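PDB 5HEA: putative glycosyltransferase (GalT1) from Streptococcus parasanguinis FW213, which probably transfers a sugar from a nucleotide-activated donor to an acceptor, this chain being the C-terminal half, with a GT-A-type glycosyltransferase domain. Local coordinates for residues 164-178 with 190-202. Residues are numbered along the deposited sequence; the frame is centred on the assembly and turned at random.
Sequences TFTFSPTKLFKAELF and EDDATIYRLYLKA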
ATOM      1  N   THR A 164      -7.808  -7.243 -38.042  1.00 24.81           N
ATOM      2  CA  THR A 164      -6.415  -7.413 -38.423  1.00 29.90           C
ATOM      3  C   THR A 164      -5.451  -7.247 -37.252  1.00 32.85           C
ATOM      4  O   THR A 164      -4.573  -8.078 -37.036  1.00 31.97           O
ATOM      5  CB  THR A 164      -6.013  -6.409 -39.535  1.00 41.05           C
ATOM      6  OG1 THR A 164      -6.860  -6.596 -40.678  1.00 53.35           O
ATOM      7  CG2 THR A 164      -4.564  -6.619 -39.962  1.00 37.09           C
ATOM      8  N   PHE A 165      -5.604  -6.166 -36.502  1.00 34.03           N
ATOM      9  CA  PHE A 165      -4.561  -5.796 -35.539  1.00 44.11           C
ATOM     10  C   PHE A 165      -4.923  -6.019 -34.078  1.00 44.55           C
ATOM     11  O   PHE A 165      -4.064  -6.368 -33.267  1.00 48.99           O
ATOM     12  CB  PHE A 165      -4.123  -4.343 -35.746  1.00 50.61           C
ATOM     13  CG  PHE A 165      -3.474  -4.092 -37.076  1.00 59.26           C
ATOM     14  CD1 PHE A 165      -2.180  -4.515 -37.318  1.00 62.41           C
ATOM     15  CD2 PHE A 165      -4.161  -3.445 -38.087  1.00 63.06           C
ATOM     16  CE1 PHE A 165      -1.580  -4.293 -38.543  1.00 60.93           C
ATOM     17  CE2 PHE A 165      -3.565  -3.217 -39.309  1.00 64.43           C
ATOM     18  CZ  PHE A 165      -2.274  -3.643 -39.539  1.00 62.38           C
ATOM     19  N   THR A 166      -6.185  -5.814 -33.728  1.00 43.10           N
ATOM     20  CA  THR A 166      -6.535  -5.810 -32.314  1.00 45.23           C
ATOM     21  C   THR A 166      -7.279  -7.068 -31.857  1.00 47.92           C
ATOM     22  O   THR A 166      -7.734  -7.133 -30.713  1.00 53.87           O
ATOM     23  CB  THR A 166      -7.337  -4.550 -31.950  1.00 50.64           C
ATOM     24  OG1 THR A 166      -8.633  -4.616 -32.549  1.00 58.92           O
ATOM     25  CG2 THR A 166      -6.624  -3.310 -32.463  1.00 52.95           C
ATOM     26  N   PHE A 167      -7.406  -8.056 -32.744  1.00 35.82           N
ATOM     27  CA  PHE A 167      -8.072  -9.315 -32.391  1.00 25.86           C
ATOM     28  C   PHE A 167      -7.124 -10.498 -32.583  1.00 24.25           C
ATOM     29  O   PHE A 167      -6.679 -10.790 -33.696  1.00 24.01           O
ATOM     30  CB  PHE A 167      -9.354  -9.510 -33.215  1.00 26.15           C
ATOM     31  CG  PHE A 167     -10.332 -10.473 -32.593  1.00 25.50           C
ATOM     32  CD1 PHE A 167     -10.686 -10.349 -31.257  1.00 28.50           C
ATOM     33  CD2 PHE A 167     -10.898 -11.498 -33.344  1.00 24.38           C
ATOM     34  CE1 PHE A 167     -11.591 -11.239 -30.671  1.00 30.42           C
ATOM     35  CE2 PHE A 167     -11.792 -12.394 -32.775  1.00 29.68           C
ATOM     36  CZ  PHE A 167     -12.143 -12.262 -31.428  1.00 27.55           C
ATOM     37  N   SER A 168      -6.798 -11.178 -31.497  1.00 21.31           N
ATOM     38  CA  SER A 168      -5.863 -12.299 -31.592  1.00 24.57           C
ATOM     39  C   SER A 168      -6.383 -13.612 -32.229  1.00 26.99           C
ATOM     40  O   SER A 168      -5.598 -14.325 -32.860  1.00 24.41           O
ATOM     41  CB  SER A 168      -5.193 -12.575 -30.240  1.00 22.91           C
ATOM     42  OG  SER A 168      -6.153 -12.847 -29.243  1.00 33.82           O
ATOM     43  N   PRO A 169      -7.680 -13.959 -32.043  1.00 19.11           N
ATOM     44  CA  PRO A 169      -8.148 -15.164 -32.744  1.00 17.57           C
ATOM     45  C   PRO A 169      -8.272 -14.978 -34.247  1.00 22.40           C
ATOM     46  O   PRO A 169      -7.970 -13.898 -34.771  1.00 22.98           O
ATOM     47  CB  PRO A 169      -9.540 -15.412 -32.133  1.00 17.98           C
ATOM     48  CG  PRO A 169      -9.449 -14.756 -30.751  1.00 24.68           C
ATOM     49  CD  PRO A 169      -8.651 -13.506 -31.028  1.00 21.28           C
ATOM     50  N   THR A 170      -8.727 -16.039 -34.915  1.00 18.63           N
ATOM     51  CA  THR A 170      -8.938 -16.110 -36.381  1.00 17.43           C
ATOM     52  C   THR A 170      -7.647 -16.282 -37.170  1.00 23.14           C
ATOM     53  O   THR A 170      -7.654 -16.223 -38.393  1.00 19.37           O
ATOM     54  CB  THR A 170      -9.800 -14.932 -36.992  1.00 22.97           C
ATOM     55  OG1 THR A 170      -8.972 -13.816 -37.334  1.00 24.62           O
ATOM     56  CG2 THR A 170     -10.935 -14.490 -36.044  1.00 23.09           C
ATOM     57  N   LYS A 171      -6.544 -16.515 -36.463  1.00 21.33           N
ATOM     58  CA  LYS A 171      -5.227 -16.458 -37.061  1.00 21.80           C
ATOM     59  C   LYS A 171      -4.405 -17.668 -36.659  1.00 22.06           C
ATOM     60  O   LYS A 171      -4.340 -18.030 -35.484  1.00 21.98           O
ATOM     61  CB  LYS A 171      -4.530 -15.150 -36.643  1.00 17.76           C
ATOM     62  CG  LYS A 171      -5.356 -13.906 -37.031  1.00 18.74           C
ATOM     63  CD  LYS A 171      -4.872 -12.642 -36.367  1.00 22.07           C
ATOM     64  CE  LYS A 171      -5.814 -11.494 -36.706  1.00 25.59           C
ATOM     65  NZ  LYS A 171      -7.183 -11.669 -36.120  1.00 24.77           N
ATOM     66  N   LEU A 172      -3.794 -18.302 -37.652  1.00 22.27           N
ATOM     67  CA  LEU A 172      -2.903 -19.437 -37.429  1.00 20.92           C
ATOM     68  C   LEU A 172      -1.464 -19.011 -37.719  1.00 23.17           C
ATOM     69  O   LEU A 172      -1.155 -18.587 -38.835  1.00 21.15           O
ATOM     70  CB  LEU A 172      -3.312 -20.605 -38.329  1.00 20.05           C
ATOM     71  CG  LEU A 172      -2.515 -21.902 -38.211  1.00 25.77           C
ATOM     72  CD1 LEU A 172      -2.774 -22.544 -36.854  1.00 20.28           C
ATOM     73  CD2 LEU A 172      -2.851 -22.865 -39.354  1.00 22.86           C
ATOM     74  N   PHE A 173      -0.595 -19.118 -36.710  1.00 22.03           N
ATOM     75  CA  PHE A 173       0.793 -18.649 -36.790  1.00 21.87           C
ATOM     76  C   PHE A 173       1.793 -19.806 -36.745  1.00 21.54           C
ATOM     77  O   PHE A 173       1.655 -20.698 -35.913  1.00 21.15           O
ATOM     78  CB  PHE A 173       1.125 -17.752 -35.585  1.00 18.08           C
ATOM     79  CG  PHE A 173       0.227 -16.552 -35.431  1.00 22.20           C
ATOM     80  CD1 PHE A 173       0.481 -15.383 -36.136  1.00 21.25           C
ATOM     81  CD2 PHE A 173      -0.855 -16.584 -34.565  1.00 22.69           C
ATOM     82  CE1 PHE A 173      -0.344 -14.272 -35.998  1.00 18.10           C
ATOM     83  CE2 PHE A 173      -1.689 -15.471 -34.412  1.00 18.79           C
ATOM     84  CZ  PHE A 173      -1.433 -14.316 -35.134  1.00 16.93           C
ATOM     85  N   LYS A 174       2.812 -19.776 -37.604  1.00 19.95           N
ATOM     86  CA  LYS A 174       3.986 -20.618 -37.386  1.00 25.39           C
ATOM     87  C   LYS A 174       4.532 -20.292 -36.015  1.00 25.98           C
ATOM     88  O   LYS A 174       4.638 -19.118 -35.643  1.00 22.85           O
ATOM     89  CB  LYS A 174       5.059 -20.381 -38.450  1.00 21.50           C
ATOM     90  CG  LYS A 174       4.746 -21.109 -39.757  1.00 22.21           C
ATOM     91  CD  LYS A 174       5.869 -20.983 -40.756  1.00 31.88           C
ATOM     92  CE  LYS A 174       5.468 -21.594 -42.086  1.00 39.74           C
ATOM     93  NZ  LYS A 174       6.415 -21.220 -43.185  1.00 47.63           N
ATOM     94  N   ALA A 175       4.836 -21.331 -35.244  1.00 20.81           N
ATOM     95  CA  ALA A 175       5.222 -21.139 -33.846  1.00 31.92           C
ATOM     96  C   ALA A 175       6.572 -20.437 -33.728  1.00 34.14           C
ATOM     97  O   ALA A 175       6.826 -19.721 -32.755  1.00 29.13           O
ATOM     98  CB  ALA A 175       5.231 -22.465 -33.103  1.00 32.72           C
ATOM     99  N   GLU A 176       7.426 -20.615 -34.732  1.00 28.14           N
ATOM    100  CA  GLU A 176       8.737 -19.962 -34.730  1.00 36.81           C
ATOM    101  C   GLU A 176       8.628 -18.428 -34.731  1.00 35.47           C
ATOM    102  O   GLU A 176       9.549 -17.744 -34.299  1.00 33.65           O
ATOM    103  CB  GLU A 176       9.590 -20.436 -35.915  1.00 47.95           C
ATOM    104  CG  GLU A 176       9.021 -20.055 -37.279  1.00 60.52           C
ATOM    105  CD  GLU A 176       9.802 -20.653 -38.436  1.00 77.04           C
ATOM    106  OE1 GLU A 176      10.998 -20.972 -38.249  1.00 86.06           O
ATOM    107  OE2 GLU A 176       9.216 -20.804 -39.532  1.00 77.91           O
ATOM    108  N   LEU A 177       7.503 -17.897 -35.202  1.00 31.23           N
ATOM    109  CA  LEU A 177       7.278 -16.454 -35.202  1.00 27.95           C
ATOM    110  C   LEU A 177       7.292 -15.832 -33.788  1.00 27.41           C
ATOM    111  O   LEU A 177       7.538 -14.640 -33.634  1.00 26.87           O
ATOM    112  CB  LEU A 177       5.943 -16.127 -35.877  1.00 26.61           C
ATOM    113  CG  LEU A 177       5.777 -15.939 -37.387  1.00 31.49           C
ATOM    114  CD1 LEU A 177       7.003 -16.286 -38.210  1.00 25.41           C
ATOM    115  CD2 LEU A 177       4.570 -16.696 -37.870  1.00 30.29           C
ATOM    116  N   PHE A 178       7.025 -16.630 -32.760  1.00 24.84           N
ATOM    117  CA  PHE A 178       6.893 -16.083 -31.405  1.00 25.30           C
ATOM    118  C   PHE A 178       8.212 -15.806 -30.655  1.00 32.21           C
ATOM    119  O   PHE A 178       8.187 -15.352 -29.502  1.00 28.53           O
ATOM    120  CB  PHE A 178       5.944 -16.943 -30.552  1.00 20.39           C
ATOM    121  CG  PHE A 178       4.492 -16.747 -30.897  1.00 25.64           C
ATOM    122  CD1 PHE A 178       3.722 -15.821 -30.214  1.00 24.37           C
ATOM    123  CD2 PHE A 178       3.914 -17.464 -31.932  1.00 25.81           C
ATOM    124  CE1 PHE A 178       2.394 -15.625 -30.540  1.00 26.73           C
ATOM    125  CE2 PHE A 178       2.585 -17.283 -32.263  1.00 25.33           C
ATOM    126  CZ  PHE A 178       1.823 -16.360 -31.574  1.00 26.62           C
ATOM    127  N   GLU A 190      -4.016  -5.660 -25.381  1.00 30.20           N
ATOM    128  CA  GLU A 190      -2.767  -6.402 -25.421  1.00 35.83           C
ATOM    129  C   GLU A 190      -2.574  -6.997 -26.816  1.00 36.62           C
ATOM    130  O   GLU A 190      -1.439  -7.070 -27.306  1.00 27.60           O
ATOM    131  CB  GLU A 190      -2.712  -7.466 -24.314  1.00 45.44           C
ATOM    132  CG  GLU A 190      -3.744  -8.611 -24.408  1.00 50.74           C
ATOM    133  CD  GLU A 190      -5.117  -8.304 -23.774  1.00 61.17           C
ATOM    134  OE1 GLU A 190      -5.398  -7.146 -23.380  1.00 48.82           O
ATOM    135  OE2 GLU A 190      -5.938  -9.246 -23.674  1.00 71.64           O
ATOM    136  N   ASP A 191      -3.693  -7.384 -27.444  1.00 32.14           N
ATOM    137  CA  ASP A 191      -3.737  -7.861 -28.842  1.00 44.94           C
ATOM    138  C   ASP A 191      -3.235  -6.776 -29.786  1.00 39.81           C
ATOM    139  O   ASP A 191      -2.441  -7.045 -30.702  1.00 28.44           O
ATOM    140  CB  ASP A 191      -5.173  -8.228 -29.279  1.00 52.83           C
ATOM    141  CG  ASP A 191      -5.673  -9.545 -28.689  1.00 59.05           C
ATOM    142  OD1 ASP A 191      -4.866 -10.254 -28.049  1.00 55.72           O
ATOM    143  OD2 ASP A 191      -6.878  -9.877 -28.879  1.00 59.91           O
ATOM    144  N   ASP A 192      -3.733  -5.559 -29.551  1.00 29.42           N
ATOM    145  CA  ASP A 192      -3.369  -4.350 -30.296  1.00 23.72           C
ATOM    146  C   ASP A 192      -1.840  -4.137 -30.297  1.00 23.97           C
ATOM    147  O   ASP A 192      -1.266  -3.716 -31.299  1.00 26.71           O
ATOM    148  CB  ASP A 192      -4.106  -3.163 -29.650  1.00 34.61           C
ATOM    149  CG  ASP A 192      -3.887  -1.824 -30.374  1.00 31.83           C
ATOM    150  OD1 ASP A 192      -3.649  -1.781 -31.598  1.00 32.70           O
ATOM    151  OD2 ASP A 192      -3.995  -0.794 -29.690  1.00 34.07           O
ATOM    152  N   ALA A 193      -1.192  -4.452 -29.175  1.00 17.82           N
ATOM    153  CA  ALA A 193       0.251  -4.253 -29.008  1.00 24.87           C
ATOM    154  C   ALA A 193       1.099  -5.392 -29.558  1.00 22.91           C
ATOM    155  O   ALA A 193       2.320  -5.267 -29.636  1.00 19.11           O
ATOM    156  CB  ALA A 193       0.582  -4.034 -27.523  1.00 32.54           C
ATOM    157  N   THR A 194       0.467  -6.490 -29.970  1.00 20.02           N
ATOM    158  CA  THR A 194       1.220  -7.730 -30.177  1.00 19.62           C
ATOM    159  C   THR A 194       1.075  -8.389 -31.556  1.00 21.38           C
ATOM    160  O   THR A 194       2.072  -8.803 -32.149  1.00 25.80           O
ATOM    161  CB  THR A 194       0.869  -8.779 -29.064  1.00 24.01           C
ATOM    162  OG1 THR A 194       1.035  -8.180 -27.773  1.00 23.15           O
ATOM    163  CG2 THR A 194       1.782 -10.005 -29.158  1.00 19.06           C
ATOM    164  N   ILE A 195      -0.157  -8.511 -32.043  1.00 21.43           N
ATOM    165  CA  ILE A 195      -0.434  -9.298 -33.247  1.00 19.64           C
ATOM    166  C   ILE A 195       0.376  -8.791 -34.439  1.00 24.50           C
ATOM    167  O   ILE A 195       1.010  -9.572 -35.146  1.00 22.08           O
ATOM    168  CB  ILE A 195      -1.953  -9.352 -33.557  1.00 24.32           C
ATOM    169  CG1 ILE A 195      -2.678 -10.113 -32.444  1.00 27.18           C
ATOM    170  CG2 ILE A 195      -2.220 -10.051 -34.883  1.00 28.84           C
ATOM    171  CD1 ILE A 195      -2.105 -11.528 -32.207  1.00 27.47           C
ATOM    172  N   TYR A 196       0.402  -7.478 -34.629  1.00 22.50           N
ATOM    173  CA  TYR A 196       1.123  -6.915 -35.775  1.00 22.26           C
ATOM    174  C   TYR A 196       2.614  -7.250 -35.769  1.00 25.25           C
ATOM    175  O   TYR A 196       3.238  -7.362 -36.833  1.00 27.43           O
ATOM    176  CB  TYR A 196       0.897  -5.404 -35.883  1.00 19.06           C
ATOM    177  CG  TYR A 196       1.740  -4.577 -34.943  1.00 20.71           C
ATOM    178  CD1 TYR A 196       1.349  -4.371 -33.630  1.00 19.12           C
ATOM    179  CD2 TYR A 196       2.913  -3.975 -35.383  1.00 30.47           C
ATOM    180  CE1 TYR A 196       2.117  -3.599 -32.765  1.00 22.87           C
ATOM    181  CE2 TYR A 196       3.689  -3.200 -34.529  1.00 31.84           C
ATOM    182  CZ  TYR A 196       3.284  -3.018 -33.222  1.00 31.63           C
ATOM    183  OH  TYR A 196       4.053  -2.257 -32.369  1.00 27.73           O
ATOM    184  N   ARG A 197       3.199  -7.422 -34.586  1.00 21.57           N
ATOM    185  CA  ARG A 197       4.608  -7.803 -34.535  1.00 22.69           C
ATOM    186  C   ARG A 197       4.845  -9.200 -35.120  1.00 24.38           C
ATOM    187  O   ARG A 197       5.865  -9.451 -35.757  1.00 21.79           O
ATOM    188  CB  ARG A 197       5.169  -7.665 -33.119  1.00 24.40           C
ATOM    189  CG  ARG A 197       5.080  -6.226 -32.602  1.00 24.11           C
ATOM    190  CD  ARG A 197       5.740  -6.060 -31.256  1.00 29.25           C
ATOM    191  NE  ARG A 197       4.823  -6.288 -30.138  1.00 30.83           N
ATOM    192  CZ  ARG A 197       5.064  -7.128 -29.130  1.00 41.96           C
ATOM    193  NH1 ARG A 197       6.192  -7.835 -29.121  1.00 39.40           N
ATOM    194  NH2 ARG A 197       4.190  -7.260 -28.125  1.00 24.89           N
ATOM    195  N   LEU A 198       3.898 -10.110 -34.920  1.00 23.41           N
ATOM    196  CA  LEU A 198       3.964 -11.410 -35.592  1.00 23.50           C
ATOM    197  C   LEU A 198       3.906 -11.281 -37.118  1.00 22.47           C
ATOM    198  O   LEU A 198       4.661 -11.945 -37.843  1.00 25.38           O
ATOM    199  CB  LEU A 198       2.829 -12.304 -35.104  1.00 24.95           C
ATOM    200  CG  LEU A 198       2.944 -12.667 -33.628  1.00 23.17           C
ATOM    201  CD1 LEU A 198       1.593 -13.174 -33.114  1.00 22.69           C
ATOM    202  CD2 LEU A 198       4.025 -13.737 -33.464  1.00 22.61           C
ATOM    203  N   TYR A 199       3.017 -10.423 -37.611  1.00 21.23           N
ATOM    204  CA  TYR A 199       2.942 -10.158 -39.055  1.00 22.46           C
ATOM    205  C   TYR A 199       4.306  -9.700 -39.609  1.00 26.89           C
ATOM    206  O   TYR A 199       4.765 -10.145 -40.677  1.00 22.12           O
ATOM    207  CB  TYR A 199       1.927  -9.055 -39.343  1.00 18.66           C
ATOM    208  CG  TYR A 199       0.482  -9.343 -39.034  1.00 20.35           C
ATOM    209  CD1 TYR A 199      -0.038 -10.624 -39.124  1.00 26.05           C
ATOM    210  CD2 TYR A 199      -0.380  -8.304 -38.682  1.00 18.45           C
ATOM    211  CE1 TYR A 199      -1.379 -10.867 -38.846  1.00 27.86           C
ATOM    212  CE2 TYR A 199      -1.717  -8.537 -38.396  1.00 20.72           C
ATOM    213  CZ  TYR A 199      -2.204  -9.814 -38.481  1.00 23.73           C
ATOM    214  OH  TYR A 199      -3.524 -10.038 -38.221  1.00 24.67           O
ATOM    215  N   LEU A 200       4.963  -8.807 -38.879  1.00 22.28           N
ATOM    216  CA  LEU A 200       6.254  -8.269 -39.333  1.00 21.34           C
ATOM    217  C   LEU A 200       7.349  -9.345 -39.390  1.00 24.63           C
ATOM    218  O   LEU A 200       8.364  -9.164 -40.057  1.00 26.53           O
ATOM    219  CB  LEU A 200       6.689  -7.084 -38.459  1.00 20.35           C
ATOM    220  CG  LEU A 200       5.815  -5.831 -38.532  1.00 24.21           C
ATOM    221  CD1 LEU A 200       6.179  -4.846 -37.418  1.00 25.05           C
ATOM    222  CD2 LEU A 200       5.934  -5.168 -39.914  1.00 24.95           C
ATOM    223  N   LYS A 201       7.136 -10.467 -38.704  1.00 22.87           N
ATOM    224  CA  LYS A 201       8.079 -11.583 -38.748  1.00 23.40           C
ATOM    225  C   LYS A 201       7.856 -12.437 -39.994  1.00 25.33           C
ATOM    226  O   LYS A 201       8.745 -13.178 -40.403  1.00 29.60           O
ATOM    227  CB  LYS A 201       7.935 -12.470 -37.505  1.00 29.05           C
ATOM    228  CG  LYS A 201       8.435 -11.860 -36.198  1.00 33.15           C
ATOM    229  CD  LYS A 201       9.941 -11.956 -36.090  1.00 32.25           C
ATOM    230  CE  LYS A 201      10.386 -12.009 -34.631  1.00 38.44           C
ATOM    231  NZ  LYS A 201      10.208 -13.347 -33.997  1.00 32.85           N
ATOM    232  N   ALA A 202       6.675 -12.331 -40.598  1.00 24.33           N
ATOM    233  CA  ALA A 202       6.303 -13.226 -41.701  1.00 28.19           C
ATOM    234  C   ALA A 202       6.815 -12.753 -43.061  1.00 29.05           C
ATOM    235  O   ALA A 202       7.196 -11.591 -43.214  1.00 35.42           O
ATOM    236  CB  ALA A 202       4.787 -13.424 -41.738  1.00 26.98           C
TER
HETATM  237  O   HOH W   1      -1.725  -5.609 -33.573  1.00 30.23           O
HETATM  238  O   HOH W   2      -6.426  -5.286 -28.319  1.00 40.43           O
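Leu198 of helix 195-201 packs against Phe173 and Phe178 in a buried helix-on-sheet contact of the GT-A-type, family 2 glycosyltransferase domain, where the helix lies against strand 171-174 of the central mixed sheet. Strand and helix axes pass 9.9 Å apart at 50°. A branched leucine suits a place in front of two neighbouring rings, since each methyl can lie over a different one: CD2 sits 3.7 Å from the centroid of the Phe178 ring, almost on its normal, while CD1 lies over a face of Phe173, offset toward the rim. Ile195, one turn earlier, lays CD1 against Ser168 CB and CG2 against the aliphatic CD of Lys171. That lysine bends at its last torsion (chi4 66°); the three acceptors of its NZ, Leu163 O, Phe167 O and Pro169 O, join helix 161-166 to the turn that leads into strand 171-174 and satisfy the buried ammonium group. Asp191, near the start of 190-202, accepts a weak bond from Ser168 N at OD2 (2.9 Å). Beyond it, Asp192 turns its carboxylate to Arg241 and Arg262, linking the contact to the C-terminal helices. At the far end, Lys201 NZ reaches Leu177 O from above the carbonyl plane and also bonds Glu179 O. Tyr199 points its CB away, yet the length of its side chain brings the end back, with Thr164 O at the ring's edge, and OH donates in the carbonyl plane to a lone pair of Thr164 O at 2.5 Å.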